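Local coordinates for threonine synthase (Brucella melitensis bv. 1, PDB 4F4F), which probably catalyses the pyridoxal-phosphate-dependent conversion of O-phospho-L-homoserine and water to L-threonine and phosphate, the last step of threonine biosynthesis, at residues 123-128 / 158-163; 55-60 / 79-84; 19-24 / 129-134. All coordinates share one frame; numbering follows the deposited sequence.

Overall arrangement
The three contacts lie about 17 to 20 Å from the centre of the chain, and two of them share helix 117-134, which begins at Lys117 of the pyridoxal-phosphate pocket. Contact 1 lies nearer to Lys117 along this helix: the side chain of Ala125 is about 11 Å from that of Lys117. Contact 3 uses the last turns of the same helix, its centre about 11 Å from that of contact 1, and Asp129 connects them by accepting from the backbone N of Asp161 and Asn162. Contact 2 belongs to the N-terminal helices, about 15 Å from contact 1 and about 18 Å from contact 3 between centres. Met80 and Glu83 bring it against Arg126, Met127 and Tyr130.

Contact 1: residues 123-128 / 158-163; sequences LLARMM and GGRDNT
Arg160 lays its guanidinium over that of Arg126, with the two planes 35° apart, a tilted overlap of two like-charged groups and not a flat stack. Arg160 NH2 stands 3.5 Å above the Arg126 plane, offset toward its rim, while Arg126 NE sits 4.0 Å above the centre of the Arg160 group. The nearest approach is between the two terminal nitrogens, Arg126 NH2 and Arg160 NH2, at 3.5 Å. Arg126 runs back along the helix toward its N-terminal end with its chain extended from CG to NE, whereas Arg160 folds back through chi2 (-76°) and chi3 (68°), a double bend that brings its aliphatic part against the helix. At that bend Arg160 CD lies 3.7 Å from Ala125 O and 4.0 Å from Ala125 CB.

The contact joins helix 117-134 to the loop that leads from helix 148-157 into strand 163-170, part of the helix-strand framework of the pyridoxal-phosphate-dependent enzyme fold. A water bridges the same two parts: it donates to Ala125 O at 3.0 Å and accepts from Thr163 OG1 at 2.9 Å, so this helix carbonyl, already within bonding distance of Asp129 N, gains a second partner.

Each arginine has its own acceptor beyond the pair, Gln122 OE1 for Arg126 NH1 and the carbonyl of Ala156 for Arg160 NH2. These bonds help to fix how the two groups are turned. The carboxylates of Glu83 and Asp129 lie nearby without a salt bridge to the pair, and may temper through space the repulsion between two tilted, overlapping cations.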
loop_
_atom_site.group_PDB
_atom_site.type_symbol
_atom_site.label_atom_id
_atom_site.label_comp_id
_atom_site.label_asym_id
_atom_site.label_seq_id
_atom_site.Cartn_x
_atom_site.Cartn_y
_atom_site.Cartn_z
ATOM N N LEU A 123 0.791 -10.171 -5.203
ATOM C CA LEU A 123 0.658 -10.219 -6.663
ATOM C C LEU A 123 1.867 -9.581 -7.343
ATOM O O LEU A 123 2.407 -10.135 -8.323
ATOM C CB LEU A 123 -0.653 -9.553 -7.111
ATOM C CG LEU A 123 -0.966 -9.585 -8.621
ATOM C CD1 LEU A 123 -0.926 -11.011 -9.135
ATOM C CD2 LEU A 123 -2.287 -8.865 -8.952
ATOM N N LEU A 124 2.278 -8.407 -6.845
ATOM C CA LEU A 124 3.473 -7.706 -7.358
ATOM C C LEU A 124 4.681 -8.642 -7.431
ATOM O O LEU A 124 5.391 -8.668 -8.433
ATOM C CB LEU A 124 3.855 -6.496 -6.472
ATOM C CG LEU A 124 5.194 -5.801 -6.794
ATOM C CD1 LEU A 124 5.105 -5.327 -8.252
ATOM C CD2 LEU A 124 5.502 -4.603 -5.915
ATOM N N ALA A 125 4.945 -9.395 -6.373
ATOM C CA ALA A 125 6.147 -10.258 -6.364
ATOM C C ALA A 125 6.057 -11.340 -7.474
ATOM O O ALA A 125 7.070 -11.632 -8.137
ATOM C CB ALA A 125 6.404 -10.860 -4.992
ATOM N N ARG A 126 4.849 -11.850 -7.726
ATOM C CA ARG A 126 4.622 -12.855 -8.767
ATOM C C ARG A 126 4.641 -12.272 -10.167
ATOM O O ARG A 126 5.188 -12.883 -11.080
ATOM C CB ARG A 126 3.317 -13.640 -8.509
ATOM C CG ARG A 126 3.401 -14.491 -7.261
ATOM C CD ARG A 126 2.122 -15.203 -6.853
ATOM N NE ARG A 126 2.349 -16.193 -5.791
ATOM C CZ ARG A 126 2.418 -15.895 -4.487
ATOM N NH1 ARG A 126 2.295 -14.635 -4.061
ATOM N NH2 ARG A 126 2.613 -16.840 -3.598
ATOM N N MET A 127 4.075 -11.089 -10.347
ATOM C CA MET A 127 4.124 -10.413 -11.636
ATOM C C MET A 127 5.576 -10.116 -11.985
ATOM O O MET A 127 6.009 -10.331 -13.109
ATOM C CB MET A 127 3.306 -9.105 -11.614
ATOM C CG MET A 127 1.817 -9.354 -11.467
ATOM S SD MET A 127 0.820 -7.918 -11.806
ATOM C CE MET A 127 1.328 -6.743 -10.532
ATOM N N MET A 128 6.330 -9.608 -11.000
ATOM C CA MET A 128 7.725 -9.284 -11.212
ATOM C C MET A 128 8.519 -10.548 -11.548
ATOM O O MET A 128 9.359 -10.520 -12.430
ATOM C CB MET A 128 8.323 -8.580 -10.004
ATOM C CG MET A 128 9.768 -8.140 -10.227
ATOM S SD MET A 128 10.497 -7.246 -8.819
ATOM C CE MET A 128 9.277 -5.969 -8.514
ATOM N N GLY A 158 9.570 -14.156 -0.721
ATOM C CA GLY A 158 10.037 -15.446 -0.236
ATOM C C GLY A 158 9.616 -16.549 -1.207
ATOM O O GLY A 158 8.429 -16.759 -1.524
ATOM N N GLY A 159 10.597 -17.245 -1.739
ATOM C CA GLY A 159 10.281 -18.392 -2.562
ATOM C C GLY A 159 9.987 -18.064 -3.991
ATOM O O GLY A 159 9.668 -18.975 -4.740
ATOM N N ARG A 160 10.124 -16.802 -4.410
ATOM C CA ARG A 160 10.046 -16.497 -5.821
ATOM C C ARG A 160 11.332 -17.056 -6.490
ATOM O O ARG A 160 12.372 -17.252 -5.819
ATOM C CB ARG A 160 9.846 -14.990 -6.089
ATOM C CG ARG A 160 8.629 -14.340 -5.415
ATOM C CD ARG A 160 7.289 -14.657 -6.057
ATOM N NE ARG A 160 6.891 -16.060 -5.893
ATOM C CZ ARG A 160 6.297 -16.570 -4.816
ATOM N NH1 ARG A 160 5.981 -17.857 -4.811
ATOM N NH2 ARG A 160 5.991 -15.815 -3.738
ATOM N N ASP A 161 11.256 -17.328 -7.783
ATOM C CA ASP A 161 12.356 -17.948 -8.490
ATOM C C ASP A 161 13.466 -16.949 -8.884
ATOM O O ASP A 161 14.640 -17.296 -8.846
ATOM C CB ASP A 161 11.841 -18.684 -9.738
ATOM C CG ASP A 161 10.772 -19.760 -9.412
ATOM O OD1 ASP A 161 10.786 -20.351 -8.301
ATOM O OD2 ASP A 161 9.921 -20.030 -10.295
ATOM N N ASN A 162 13.096 -15.726 -9.249
ATOM C CA ASN A 162 14.017 -14.808 -9.938
ATOM C C ASN A 162 14.508 -13.611 -9.102
ATOM O O ASN A 162 15.167 -12.712 -9.642
ATOM C CB ASN A 162 13.383 -14.337 -11.250
ATOM C CG ASN A 162 13.083 -15.506 -12.179
ATOM O OD1 ASN A 162 11.965 -15.686 -12.668
ATOM N ND2 ASN A 162 14.057 -16.328 -12.372
ATOM N N THR A 163 14.212 -13.651 -7.801
ATOM C CA THR A 163 14.555 -12.572 -6.867
ATOM C C THR A 163 15.176 -13.127 -5.587
ATOM O O THR A 163 14.980 -14.305 -5.245
ATOM C CB THR A 163 13.335 -11.701 -6.497
ATOM O OG1 THR A 163 12.301 -12.524 -5.936
ATOM C CG2 THR A 163 12.821 -10.953 -7.721
HETATM O O HOH W 1 10.006 -12.144 -7.724
#

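Contact 2: residues 55-60 / 79-84; sequences SYVEVA and RMVREA
Helices 56-64 and 74-86 pack with the local axes of 56-60 and 79-84 9.6 Å apart and their directions at 139°, closer to antiparallel than to perpendicular. Both belong to the threonine synthase N-terminal region, and the first of them opens with a capping box: Glu58 N donates to Ser55 OG, and Ser55 N returns a bond to Glu58 OE1 through the anti lone pair of that oxygen.

Between the helices, Val57 is the central side chain. Its CG1, anti to the backbone N (chi1 167°), meets Val81 CG1 at 3.9 Å on one hand and comes over a face of the Arg82 guanidinium on the other, 3.4 Å above the plane and toward the rim. Val81 CG1 also touches Ala60 CB at 3.8 Å, completing a small apolar patch one turn further along. Arg82 runs across Val57 at about a right angle; the bend at chi3 (-51°) turns its head toward the start of helix 56-64, and Glu78 of its own helix holds NH1 in a salt bridge. At the guanidinium edge a water lies in the plane, accepting from Arg82 NH2 at 3.2 Å and pairing with Ser55 OG at 2.7 Å.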
loop_
_atom_site.group_PDB
_atom_site.type_symbol
_atom_site.label_atom_id
_atom_site.label_comp_id
_atom_site.label_asym_id
_atom_site.label_seq_id
_atom_site.Cartn_x
_atom_site.Cartn_y
_atom_site.Cartn_z
ATOM N N SER A 55 -15.869 -14.822 -7.922
ATOM C CA SER A 55 -14.879 -14.909 -6.851
ATOM C C SER A 55 -13.991 -13.674 -6.867
ATOM O O SER A 55 -13.928 -12.954 -7.876
ATOM C CB SER A 55 -14.029 -16.162 -7.045
ATOM O OG SER A 55 -13.118 -15.968 -8.093
ATOM N N TYR A 56 -13.291 -13.433 -5.753
ATOM C CA TYR A 56 -12.298 -12.351 -5.679
ATOM C C TYR A 56 -11.304 -12.470 -6.824
ATOM O O TYR A 56 -11.006 -11.485 -7.490
ATOM C CB TYR A 56 -11.532 -12.348 -4.325
ATOM C CG TYR A 56 -10.641 -11.148 -4.163
ATOM C CD1 TYR A 56 -9.357 -11.137 -4.686
ATOM C CD2 TYR A 56 -11.097 -9.998 -3.541
ATOM C CE1 TYR A 56 -8.529 -10.041 -4.575
ATOM C CE2 TYR A 56 -10.277 -8.891 -3.400
ATOM C CZ TYR A 56 -9.000 -8.895 -3.924
ATOM O OH TYR A 56 -8.198 -7.777 -3.812
ATOM N N VAL A 57 -10.786 -13.685 -7.042
ATOM C CA VAL A 57 -9.833 -13.916 -8.114
ATOM C C VAL A 57 -10.437 -13.577 -9.476
ATOM O O VAL A 57 -9.813 -12.934 -10.264
ATOM C CB VAL A 57 -9.308 -15.367 -8.072
ATOM C CG1 VAL A 57 -8.564 -15.752 -9.353
ATOM C CG2 VAL A 57 -8.434 -15.540 -6.845
ATOM N N GLU A 58 -11.660 -13.992 -9.738
ATOM C CA GLU A 58 -12.287 -13.696 -11.016
ATOM C C GLU A 58 -12.509 -12.205 -11.236
ATOM O O GLU A 58 -12.349 -11.710 -12.345
ATOM C CB GLU A 58 -13.615 -14.432 -11.132
ATOM C CG GLU A 58 -13.473 -15.935 -11.304
ATOM C CD GLU A 58 -14.814 -16.637 -11.152
ATOM O OE1 GLU A 58 -15.641 -16.251 -10.295
ATOM O OE2 GLU A 58 -15.053 -17.590 -11.870
ATOM N N VAL A 59 -12.861 -11.473 -10.177
ATOM C CA VAL A 59 -13.040 -10.048 -10.297
ATOM C C VAL A 59 -11.688 -9.383 -10.557
ATOM O O VAL A 59 -11.581 -8.481 -11.375
ATOM C CB VAL A 59 -13.719 -9.443 -9.052
ATOM C CG1 VAL A 59 -13.724 -7.914 -9.094
ATOM C CG2 VAL A 59 -15.158 -9.965 -8.930
ATOM N N ALA A 60 -10.678 -9.844 -9.845
ATOM C CA ALA A 60 -9.300 -9.365 -10.021
ATOM C C ALA A 60 -8.828 -9.540 -11.480
ATOM O O ALA A 60 -8.265 -8.640 -12.071
ATOM C CB ALA A 60 -8.371 -10.088 -9.046
ATOM N N ARG A 79 -2.819 -17.865 -13.053
ATOM C CA ARG A 79 -2.196 -18.757 -12.127
ATOM C C ARG A 79 -1.694 -17.823 -11.035
ATOM O O ARG A 79 -1.864 -18.079 -9.884
ATOM C CB ARG A 79 -1.056 -19.446 -12.840
ATOM C CG ARG A 79 -0.171 -20.372 -12.043
ATOM C CD ARG A 79 0.981 -20.779 -12.969
ATOM N NE ARG A 79 2.205 -19.993 -12.750
ATOM C CZ ARG A 79 2.489 -18.748 -13.177
ATOM N NH1 ARG A 79 3.670 -18.222 -12.864
ATOM N NH2 ARG A 79 1.652 -17.994 -13.882
ATOM N N MET A 80 -1.090 -16.712 -11.420
ATOM C CA MET A 80 -0.390 -15.897 -10.440
ATOM C C MET A 80 -1.394 -15.128 -9.537
ATOM O O MET A 80 -1.167 -14.997 -8.345
ATOM C CB MET A 80 0.642 -14.995 -11.120
ATOM C CG MET A 80 0.103 -13.842 -11.942
ATOM S SD MET A 80 1.471 -12.953 -12.769
ATOM C CE MET A 80 2.138 -14.084 -13.962
ATOM N N VAL A 81 -2.529 -14.712 -10.097
ATOM C CA VAL A 81 -3.600 -14.078 -9.297
ATOM C C VAL A 81 -4.192 -15.116 -8.332
ATOM O O VAL A 81 -4.335 -14.865 -7.144
ATOM C CB VAL A 81 -4.673 -13.410 -10.194
ATOM C CG1 VAL A 81 -5.827 -12.904 -9.353
ATOM C CG2 VAL A 81 -4.087 -12.263 -10.996
ATOM N N ARG A 82 -4.431 -16.335 -8.833
ATOM C CA ARG A 82 -4.957 -17.431 -7.993
ATOM C C ARG A 82 -3.984 -17.733 -6.861
ATOM O O ARG A 82 -4.395 -17.893 -5.725
ATOM C CB ARG A 82 -5.178 -18.691 -8.853
ATOM C CG ARG A 82 -5.979 -19.837 -8.249
ATOM C CD ARG A 82 -6.669 -20.747 -9.321
ATOM N NE ARG A 82 -7.469 -19.997 -10.341
ATOM C CZ ARG A 82 -8.696 -19.440 -10.165
ATOM N NH1 ARG A 82 -9.276 -18.763 -11.166
ATOM N NH2 ARG A 82 -9.372 -19.531 -9.014
ATOM N N GLU A 83 -2.697 -17.811 -7.174
ATOM C CA GLU A 83 -1.673 -18.131 -6.160
ATOM C C GLU A 83 -1.498 -16.987 -5.140
ATOM O O GLU A 83 -1.421 -17.239 -3.941
ATOM C CB GLU A 83 -0.345 -18.521 -6.825
ATOM C CG GLU A 83 -0.495 -19.861 -7.545
ATOM C CD GLU A 83 0.753 -20.349 -8.265
ATOM O OE1 GLU A 83 1.729 -19.571 -8.366
ATOM O OE2 GLU A 83 0.709 -21.518 -8.747
ATOM N N ALA A 84 -1.475 -15.750 -5.623
ATOM C CA ALA A 84 -1.399 -14.597 -4.763
ATOM C C ALA A 84 -2.489 -14.599 -3.674
ATOM O O ALA A 84 -2.206 -14.426 -2.473
ATOM C CB ALA A 84 -1.468 -13.293 -5.585
HETATM O O HOH W 2 -12.424 -18.485 -8.688
#

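Contact 3: residues 19-24 / 129-134; sequences GFSDAL and DYVLAQ
Val131 packs both of its methyl groups against Ser21, and the CA atoms of Ser21 and Val131, 6.3 Å apart, are the nearest CA pair of the two segments. CG2 of Val131 lies 3.6 Å from Ser21 OG, and its CG1 is 3.9 Å from Ser21 CB: both methyls face Ser21 CB, and CG2 alone also lies against OG, which is put beside it by a chi1 of -68°, with OG anti to the carbonyl carbon. Although Ser21 OG rests against a methyl here, its polar needs are met elsewhere: it is hydrogen-bonded to the carboxylate of Glu71.

One turn on, the fit is looser. Leu24 CD1 only approaches Val131 CG2 at 4.5 Å, and Leu24 also touches Met127 and Met128, earlier on the valine's helix. This is plain helix-to-helix packing between helix 20-26 of the N-terminal region and the C-terminal end of helix 117-134 in the pyridoxal-phosphate-dependent enzyme region. Leu25 adds to the apolar side by touching both Val131 and Leu132. Toward solvent the character changes: the partly exposed Asp22, whose CB points away from helix 117-134, forms a salt bridge from OD1 to Arg135 NH2.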
loop_
_atom_site.group_PDB
_atom_site.type_symbol
_atom_site.label_atom_id
_atom_site.label_comp_id
_atom_site.label_asym_id
_atom_site.label_seq_id
_atom_site.Cartn_x
_atom_site.Cartn_y
_atom_site.Cartn_z
ATOM N N GLY A 19 5.383 0.356 -21.624
ATOM C CA GLY A 19 4.420 -0.709 -21.449
ATOM C C GLY A 19 4.349 -1.150 -19.980
ATOM O O GLY A 19 5.131 -0.704 -19.123
ATOM N N PHE A 20 3.382 -2.008 -19.666
ATOM C CA PHE A 20 3.209 -2.485 -18.299
ATOM C C PHE A 20 4.472 -3.100 -17.681
ATOM O O PHE A 20 4.846 -2.733 -16.591
ATOM C CB PHE A 20 2.106 -3.555 -18.234
ATOM C CG PHE A 20 1.948 -4.148 -16.868
ATOM C CD1 PHE A 20 1.424 -3.372 -15.831
ATOM C CD2 PHE A 20 2.364 -5.427 -16.600
ATOM C CE1 PHE A 20 1.296 -3.889 -14.565
ATOM C CE2 PHE A 20 2.242 -5.955 -15.327
ATOM C CZ PHE A 20 1.714 -5.169 -14.309
ATOM N N SER A 21 5.111 -4.047 -18.377
ATOM C CA SER A 21 6.222 -4.766 -17.816
ATOM C C SER A 21 7.336 -3.821 -17.450
ATOM O O SER A 21 7.888 -3.885 -16.355
ATOM C CB SER A 21 6.723 -5.814 -18.802
ATOM O OG SER A 21 5.739 -6.806 -18.939
ATOM N N ASP A 22 7.664 -2.929 -18.364
ATOM C CA ASP A 22 8.686 -1.936 -18.099
ATOM C C ASP A 22 8.284 -1.015 -16.971
ATOM O O ASP A 22 9.111 -0.708 -16.125
ATOM C CB ASP A 22 8.994 -1.134 -19.370
ATOM C CG ASP A 22 9.832 -1.900 -20.335
ATOM O OD1 ASP A 22 10.612 -2.723 -19.857
ATOM O OD2 ASP A 22 9.703 -1.715 -21.564
ATOM N N ALA A 23 7.025 -0.559 -16.951
ATOM C CA ALA A 23 6.581 0.299 -15.868
ATOM C C ALA A 23 6.759 -0.426 -14.537
ATOM O O ALA A 23 7.125 0.200 -13.542
ATOM C CB ALA A 23 5.147 0.748 -16.048
ATOM N N LEU A 24 6.510 -1.743 -14.530
ATOM C CA LEU A 24 6.662 -2.550 -13.327
ATOM C C LEU A 24 8.120 -2.569 -12.848
ATOM O O LEU A 24 8.365 -2.528 -11.665
ATOM C CB LEU A 24 6.161 -3.984 -13.568
ATOM C CG LEU A 24 6.209 -4.960 -12.377
ATOM C CD1 LEU A 24 5.208 -6.089 -12.513
ATOM C CD2 LEU A 24 7.613 -5.524 -12.206
ATOM N N ASP A 129 8.243 -11.653 -10.862
ATOM C CA ASP A 129 8.956 -12.923 -11.129
ATOM C C ASP A 129 8.753 -13.365 -12.592
ATOM O O ASP A 129 9.677 -13.831 -13.258
ATOM C CB ASP A 129 8.427 -13.986 -10.174
ATOM C CG ASP A 129 9.482 -14.956 -9.707
ATOM O OD1 ASP A 129 10.620 -14.551 -9.407
ATOM O OD2 ASP A 129 9.126 -16.128 -9.539
ATOM N N TYR A 130 7.541 -13.151 -13.083
ATOM C CA TYR A 130 7.161 -13.522 -14.428
ATOM C C TYR A 130 7.862 -12.614 -15.445
ATOM O O TYR A 130 8.433 -13.105 -16.429
ATOM C CB TYR A 130 5.628 -13.494 -14.624
ATOM C CG TYR A 130 5.260 -13.812 -16.038
ATOM C CD1 TYR A 130 5.152 -12.794 -16.977
ATOM C CD2 TYR A 130 5.089 -15.132 -16.464
ATOM C CE1 TYR A 130 4.839 -13.075 -18.296
ATOM C CE2 TYR A 130 4.787 -15.423 -17.790
ATOM C CZ TYR A 130 4.671 -14.380 -18.695
ATOM O OH TYR A 130 4.392 -14.610 -20.037
ATOM N N VAL A 131 7.819 -11.301 -15.213
ATOM C CA VAL A 131 8.470 -10.360 -16.131
ATOM C C VAL A 131 9.987 -10.593 -16.227
ATOM O O VAL A 131 10.566 -10.580 -17.332
ATOM C CB VAL A 131 8.161 -8.899 -15.737
ATOM C CG1 VAL A 131 9.074 -7.946 -16.489
ATOM C CG2 VAL A 131 6.672 -8.614 -15.928
ATOM N N LEU A 132 10.639 -10.788 -15.075
ATOM C CA LEU A 132 12.064 -11.097 -15.019
ATOM C C LEU A 132 12.386 -12.385 -15.800
ATOM O O LEU A 132 13.283 -12.385 -16.620
ATOM C CB LEU A 132 12.536 -11.228 -13.557
ATOM C CG LEU A 132 12.541 -9.945 -12.700
ATOM C CD1 LEU A 132 12.783 -10.286 -11.223
ATOM C CD2 LEU A 132 13.607 -8.948 -13.186
ATOM N N ALA A 133 11.654 -13.464 -15.542
ATOM C CA ALA A 133 11.849 -14.725 -16.277
ATOM C C ALA A 133 11.754 -14.504 -17.771
ATOM O O ALA A 133 12.571 -15.036 -18.533
ATOM C CB ALA A 133 10.828 -15.789 -15.869
ATOM N N GLN A 134 10.737 -13.761 -18.198
ATOM C CA GLN A 134 10.517 -13.558 -19.634
ATOM C C GLN A 134 11.683 -12.833 -20.289
ATOM O O GLN A 134 11.899 -13.012 -21.488
ATOM C CB GLN A 134 9.188 -12.824 -19.937
ATOM C CG GLN A 134 7.939 -13.690 -19.751
ATOM C CD GLN A 134 7.851 -14.940 -20.645
ATOM O OE1 GLN A 134 7.763 -16.109 -20.156
ATOM N NE2 GLN A 134 7.862 -14.722 -21.957
#